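Side-chain contacts in type-2 restriction enzyme NlaIV (Neisseria lactamica, PDB 6QM2), which recognises the double-stranded DNA sequence 5'-GGNNCC-3' and cuts it in the middle to leave blunt ends with terminal 5'-phosphates: residues Lys6-Ala9 against Gln10-Phe13; Pro174-Trp177 against Tyr178-Asn181. All coordinates share one frame; numbering follows the deposited sequence. Where two conformers were deposited one is given.

Interaction 1. Residues Lys6-Ala9 against Gln10-Phe13; sequences KLTA and QQIF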
ATOM      1  N   LYS A   6       1.421  19.834  28.936  1.00143.89           N
ATOM      2  CA  LYS A   6       0.602  20.324  27.810  1.00136.60           C
ATOM      3  C   LYS A   6       1.462  21.205  26.910  1.00129.79           C
ATOM      4  O   LYS A   6       2.030  22.191  27.381  1.00130.77           O
ATOM      5  CB  LYS A   6      -0.590  21.158  28.297  1.00139.73           C
ATOM      6  CG  LYS A   6      -1.870  20.384  28.561  1.00146.50           C
ATOM      7  CD  LYS A   6      -3.040  21.347  28.716  1.00152.57           C
ATOM      8  CE  LYS A   6      -4.328  20.627  29.081  1.00157.76           C
ATOM      9  NZ  LYS A   6      -5.527  21.503  28.941  1.00156.57           N
ATOM     10  N   LEU A   7       1.542  20.863  25.624  1.00125.99           N
ATOM     11  CA  LEU A   7       2.285  21.661  24.642  1.00122.45           C
ATOM     12  C   LEU A   7       1.388  22.236  23.541  1.00115.67           C
ATOM     13  O   LEU A   7       0.255  21.789  23.328  1.00104.05           O
ATOM     14  CB  LEU A   7       3.434  20.839  24.031  1.00124.65           C
ATOM     15  CG  LEU A   7       4.843  21.159  24.548  1.00127.45           C
ATOM     16  CD1 LEU A   7       4.919  21.026  26.062  1.00132.97           C
ATOM     17  CD2 LEU A   7       5.895  20.278  23.883  1.00128.85           C
ATOM     18  N   THR A   8       1.924  23.252  22.869  1.00114.35           N
ATOM     19  CA  THR A   8       1.312  23.843  21.682  1.00117.70           C
ATOM     20  C   THR A   8       2.079  23.398  20.425  1.00118.89           C
ATOM     21  O   THR A   8       3.193  22.873  20.517  1.00122.94           O
ATOM     22  CB  THR A   8       1.227  25.389  21.782  1.00118.10           C
ATOM     23  OG1 THR A   8       0.407  25.890  20.721  1.00135.75           O
ATOM     24  CG2 THR A   8       2.594  26.070  21.705  1.00113.42           C
ATOM     25  N   ALA A   9       1.466  23.605  19.262  1.00113.57           N
ATOM     26  CA  ALA A   9       2.029  23.180  17.977  1.00111.36           C
ATOM     27  C   ALA A   9       3.406  23.782  17.679  1.00111.44           C
ATOM     28  O   ALA A   9       4.268  23.106  17.116  1.00111.74           O
ATOM     29  CB  ALA A   9       1.063  23.512  16.850  1.00111.79           C
ATOM     30  N   GLN A  10       3.603  25.045  18.056  1.00114.67           N
ATOM     31  CA  GLN A  10       4.891  25.729  17.875  1.00115.34           C
ATOM     32  C   GLN A  10       5.980  25.163  18.799  1.00117.11           C
ATOM     33  O   GLN A  10       7.146  25.082  18.407  1.00115.91           O
ATOM     34  CB  GLN A  10       4.728  27.242  18.095  1.00114.55           C
ATOM     35  CG  GLN A  10       5.961  28.088  17.792  1.00113.83           C
ATOM     36  CD  GLN A  10       6.303  28.153  16.316  1.00112.33           C
ATOM     37  OE1 GLN A  10       5.461  28.492  15.487  1.00117.23           O
ATOM     38  NE2 GLN A  10       7.552  27.850  15.983  1.00109.37           N
ATOM     39  N   GLN A  11       5.600  24.783  20.017  1.00118.23           N
ATOM     40  CA  GLN A  11       6.526  24.141  20.957  1.00123.43           C
ATOM     41  C   GLN A  11       6.937  22.753  20.453  1.00124.96           C
ATOM     42  O   GLN A  11       8.103  22.378  20.569  1.00128.01           O
ATOM     43  CB  GLN A  11       5.914  24.041  22.362  1.00128.50           C
ATOM     44  CG  GLN A  11       5.852  25.366  23.115  1.00130.02           C
ATOM     45  CD  GLN A  11       5.065  25.280  24.419  1.00132.11           C
ATOM     46  OE1 GLN A  11       3.982  24.691  24.480  1.00127.75           O
ATOM     47  NE2 GLN A  11       5.607  25.881  25.471  1.00138.07           N
ATOM     48  N   ILE A  12       5.979  22.011  19.890  1.00122.39           N
ATOM     49  CA  ILE A  12       6.246  20.696  19.280  1.00115.31           C
ATOM     50  C   ILE A  12       7.156  20.836  18.055  1.00111.80           C
ATOM     51  O   ILE A  12       8.098  20.061  17.894  1.00108.71           O
ATOM     52  CB  ILE A  12       4.935  19.961  18.894  1.00113.46           C
ATOM     53  CG1 ILE A  12       4.162  19.566  20.157  1.00114.21           C
ATOM     54  CG2 ILE A  12       5.221  18.708  18.068  1.00114.95           C
ATOM     55  CD1 ILE A  12       2.717  19.188  19.910  1.00116.12           C
ATOM     56  N   PHE A  13       6.863  21.817  17.202  1.00112.05           N
ATOM     57  CA  PHE A  13       7.702  22.130  16.043  1.00114.23           C
ATOM     58  C   PHE A  13       9.138  22.414  16.477  1.00116.87           C
ATOM     59  O   PHE A  13      10.071  21.768  16.000  1.00118.41           O
ATOM     60  CB  PHE A  13       7.121  23.324  15.272  1.00114.13           C
ATOM     61  CG  PHE A  13       7.938  23.747  14.074  1.00116.77           C
ATOM     62  CD1 PHE A  13       8.138  22.877  13.005  1.00116.87           C
ATOM     63  CD2 PHE A  13       8.489  25.027  14.001  1.00118.89           C
ATOM     64  CE1 PHE A  13       8.881  23.269  11.898  1.00117.82           C
ATOM     65  CE2 PHE A  13       9.231  25.424  12.896  1.00119.66           C
ATOM     66  CZ  PHE A  13       9.428  24.543  11.843  1.00118.73           C
TER
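Gln-11 folds back over Thr-8 at the start of helix 9-18, giving one half of a capping box. Thr-8 is the N-cap and Gln-11 the third residue beyond it. Going outward along Gln-11, CB lies 3.5 Å from Thr-8 O and 3.8 Å from Leu-7 CG, so the root of the glutamine rests on the leucine branch point. CG, set anti to the carbonyl carbon (chi1 -74°), passes 3.6 Å from Thr-8 CG2, and the two side chains cross at about a right angle. Gln-11 CD comes within 3.8 Å of the same methyl, Thr-8 CG2. With the chain extended beyond CG, the amide returns to the backbone, and OE1 accepts the N-H of Thr-8 at 3.0 Å from Thr-8 N. The donor lies in the carbonyl plane on a lone pair, and the N-H...O angle is 154°. The reciprocal half of the box is absent: Thr-8 OG1 makes no capping bond and is hydrogen-bonded to Glu-87 instead. Leu-7 and Ile-12 flank the cap as a hydrophobic staple, with Leu-7 CB 4.1 Å from Ile-12 CG1. Farther on, Ile-12 packs against Trp-57 and Leu-58 of helix 44-60, which sets this face of the turn against the interior. The first helical bonds follow: Phe-13 N donates to Ala-9 O at 2.9 Å, and Ile-12 N to Thr-8 O at 3.0 Å.

Interaction 2. Residues Pro174-Trp177 against Tyr178-Asn181; sequences PGVW and YSIN
Ser-179 OG donates to Val-176 O at 3.1 Å, bridging the ends of a type I beta turn whose corners are Trp-177 and Tyr-178. Both corner residues have right-handed-helical backbone angles, consistent with type I, and Val-176 CA and Ser-179 CA are 6.1 Å apart. The hydroxyl approaches from well above the carbonyl plane, and not along a lone pair. Because Ser-179 was modelled in two conformers, this bond is tentative. The backbone N of Ser-179 is farther from Val-176 O, at 3.8 Å.

Aromatic packing supplies the rest of the contact. Val-176 CG1 sits over one face of the Tyr-178 ring, offset toward the CE1 side, in a CH-pi contact 3.8 Å from the centroid and 23° off the normal. The valine turns this methyl anti to its own N (chi1 -176°), which brings it to the phenol face. Tyr-178 in turn presents its edge to the face of Trp-177. This is a T-shaped pair, with planes at 79° and the Tyr-178 centroid 5.4 Å from that of the six-membered indole ring. Trp-144 of strand 138-147 meets both rings, edge-to-face with Trp-177 and nearly parallel to Tyr-178, and Arg-96 adds a cation-pi contact to the tyrosine. Through Trp-144 the turn packs against strand 138-147, outermost in the five-stranded sheet of this chain. Within the T-shaped pair the nearest side-chain atoms are Tyr-178 CD2 and Trp-177 CE2, 3.9 Å apart.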
ATOM      1  N   PRO A 174      -2.751  21.252  -2.302  1.00 97.64           N
ATOM      2  CA  PRO A 174      -1.751  22.214  -1.858  1.00 98.93           C
ATOM      3  C   PRO A 174      -0.907  22.746  -3.004  1.00 98.28           C
ATOM      4  O   PRO A 174      -0.761  22.078  -4.022  1.00104.37           O
ATOM      5  CB  PRO A 174      -0.883  21.394  -0.900  1.00 98.36           C
ATOM      6  CG  PRO A 174      -0.964  20.010  -1.434  1.00 98.31           C
ATOM      7  CD  PRO A 174      -2.352  19.867  -1.991  1.00 98.19           C
ATOM      8  N   GLY A 175      -0.365  23.946  -2.823  1.00102.13           N
ATOM      9  CA  GLY A 175       0.624  24.512  -3.733  1.00102.26           C
ATOM     10  C   GLY A 175       2.036  24.173  -3.287  1.00103.05           C
ATOM     11  O   GLY A 175       2.236  23.407  -2.342  1.00 96.36           O
ATOM     12  N   VAL A 176       3.013  24.743  -3.988  1.00111.55           N
ATOM     13  CA  VAL A 176       4.430  24.592  -3.654  1.00114.14           C
ATOM     14  C   VAL A 176       4.890  25.880  -2.968  1.00115.22           C
ATOM     15  O   VAL A 176       5.431  26.795  -3.596  1.00115.69           O
ATOM     16  CB  VAL A 176       5.282  24.265  -4.898  1.00117.21           C
ATOM     17  CG1 VAL A 176       6.731  24.029  -4.499  1.00118.22           C
ATOM     18  CG2 VAL A 176       4.723  23.039  -5.613  1.00119.63           C
ATOM     19  N   TRP A 177       4.636  25.926  -1.666  1.00115.97           N
ATOM     20  CA  TRP A 177       4.922  27.083  -0.812  1.00115.83           C
ATOM     21  C   TRP A 177       6.425  27.316  -0.593  1.00120.98           C
ATOM     22  O   TRP A 177       6.864  28.460  -0.455  1.00118.46           O
ATOM     23  CB  TRP A 177       4.203  26.923   0.547  1.00110.46           C
ATOM     24  CG  TRP A 177       4.757  25.813   1.408  1.00105.29           C
ATOM     25  CD1 TRP A 177       5.769  25.917   2.316  1.00105.19           C
ATOM     26  CD2 TRP A 177       4.346  24.434   1.423  1.00101.30           C
ATOM     27  NE1 TRP A 177       6.013  24.699   2.895  1.00104.50           N
ATOM     28  CE2 TRP A 177       5.156  23.768   2.367  1.00101.46           C
ATOM     29  CE3 TRP A 177       3.370  23.699   0.733  1.00101.32           C
ATOM     30  CZ2 TRP A 177       5.023  22.399   2.643  1.00 99.07           C
ATOM     31  CZ3 TRP A 177       3.239  22.335   1.004  1.00101.21           C
ATOM     32  CH2 TRP A 177       4.062  21.703   1.954  1.00 98.84           C
ATOM     33  N   TYR A 178       7.194  26.225  -0.560  1.00129.80           N
ATOM     34  CA  TYR A 178       8.631  26.262  -0.225  1.00132.97           C
ATOM     35  C   TYR A 178       9.574  26.781  -1.319  1.00138.53           C
ATOM     36  O   TYR A 178      10.678  27.226  -0.999  1.00139.88           O
ATOM     37  CB  TYR A 178       9.129  24.883   0.272  1.00129.43           C
ATOM     38  CG  TYR A 178       8.821  23.697  -0.628  1.00127.49           C
ATOM     39  CD1 TYR A 178       9.537  23.476  -1.808  1.00129.48           C
ATOM     40  CD2 TYR A 178       7.820  22.781  -0.289  1.00128.78           C
ATOM     41  CE1 TYR A 178       9.257  22.389  -2.627  1.00131.72           C
ATOM     42  CE2 TYR A 178       7.532  21.693  -1.103  1.00131.77           C
ATOM     43  CZ  TYR A 178       8.252  21.498  -2.268  1.00132.13           C
ATOM     44  OH  TYR A 178       7.969  20.422  -3.075  1.00136.25           O
ATOM     45  N   SER A 179       9.143  26.725  -2.580  0.50143.96           N
ATOM     46  CA  SER A 179       9.992  27.081  -3.720  0.50149.73           C
ATOM     47  C   SER A 179      10.372  28.561  -3.727  0.50159.22           C
ATOM     48  O   SER A 179       9.500  29.428  -3.627  0.50158.29           O
ATOM     49  CB  SER A 179       9.289  26.735  -5.037  0.50146.10           C
ATOM     50  OG  SER A 179       8.070  27.446  -5.174  0.50138.71           O
ATOM     51  N   ILE A 180      11.674  28.833  -3.835  1.00169.98           N
ATOM     52  CA  ILE A 180      12.192  30.212  -3.964  1.00179.80           C
ATOM     53  C   ILE A 180      11.884  30.819  -5.350  1.00187.58           C
ATOM     54  O   ILE A 180      11.855  32.045  -5.499  1.00180.91           O
ATOM     55  CB  ILE A 180      13.718  30.275  -3.655  1.00182.97           C
ATOM     56  CG1 ILE A 180      14.158  31.718  -3.354  1.00184.08           C
ATOM     57  CG2 ILE A 180      14.551  29.661  -4.782  1.00180.53           C
ATOM     58  CD1 ILE A 180      15.556  31.829  -2.783  1.00181.81           C
ATOM     59  N   ASN A 181      11.674  29.953  -6.349  1.00193.63           N
ATOM     60  CA  ASN A 181      11.151  30.340  -7.669  1.00196.53           C
ATOM     61  C   ASN A 181       9.808  31.077  -7.553  1.00200.59           C
ATOM     62  O   ASN A 181       8.800  30.476  -7.172  1.00209.74           O
ATOM     63  CB  ASN A 181      10.984  29.089  -8.551  1.00193.74           C
ATOM     64  CG  ASN A 181      10.297  29.381  -9.877  1.00193.02           C
ATOM     65  OD1 ASN A 181      10.655  30.321 -10.584  1.00193.65           O
ATOM     66  ND2 ASN A 181       9.303  28.564 -10.219  1.00188.59           N
TER

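From the N terminus, interaction 1 comes first, capping helix 9-18 where the chain enters it; interaction 2 opens far later, in the loop between strand 168-172 and helix 191-204. Each spans eight consecutive residues, so each closes only a local turn, and the two run in series without nesting or crossing. The centres of interactions 1 and 2 lie about 24 Å apart. Strand 138-147, in a mixed sheet consistent with the PD-(D/E)XK nuclease fold, relates them: Gln-10 touches Leu-145 and Phe-13 touches Leu-143 and Leu-145, whereas Trp-177 and Tyr-178 meet Trp-144. That alternation is consistent with contacts on opposite faces of the strand, helix on one and turn on the other.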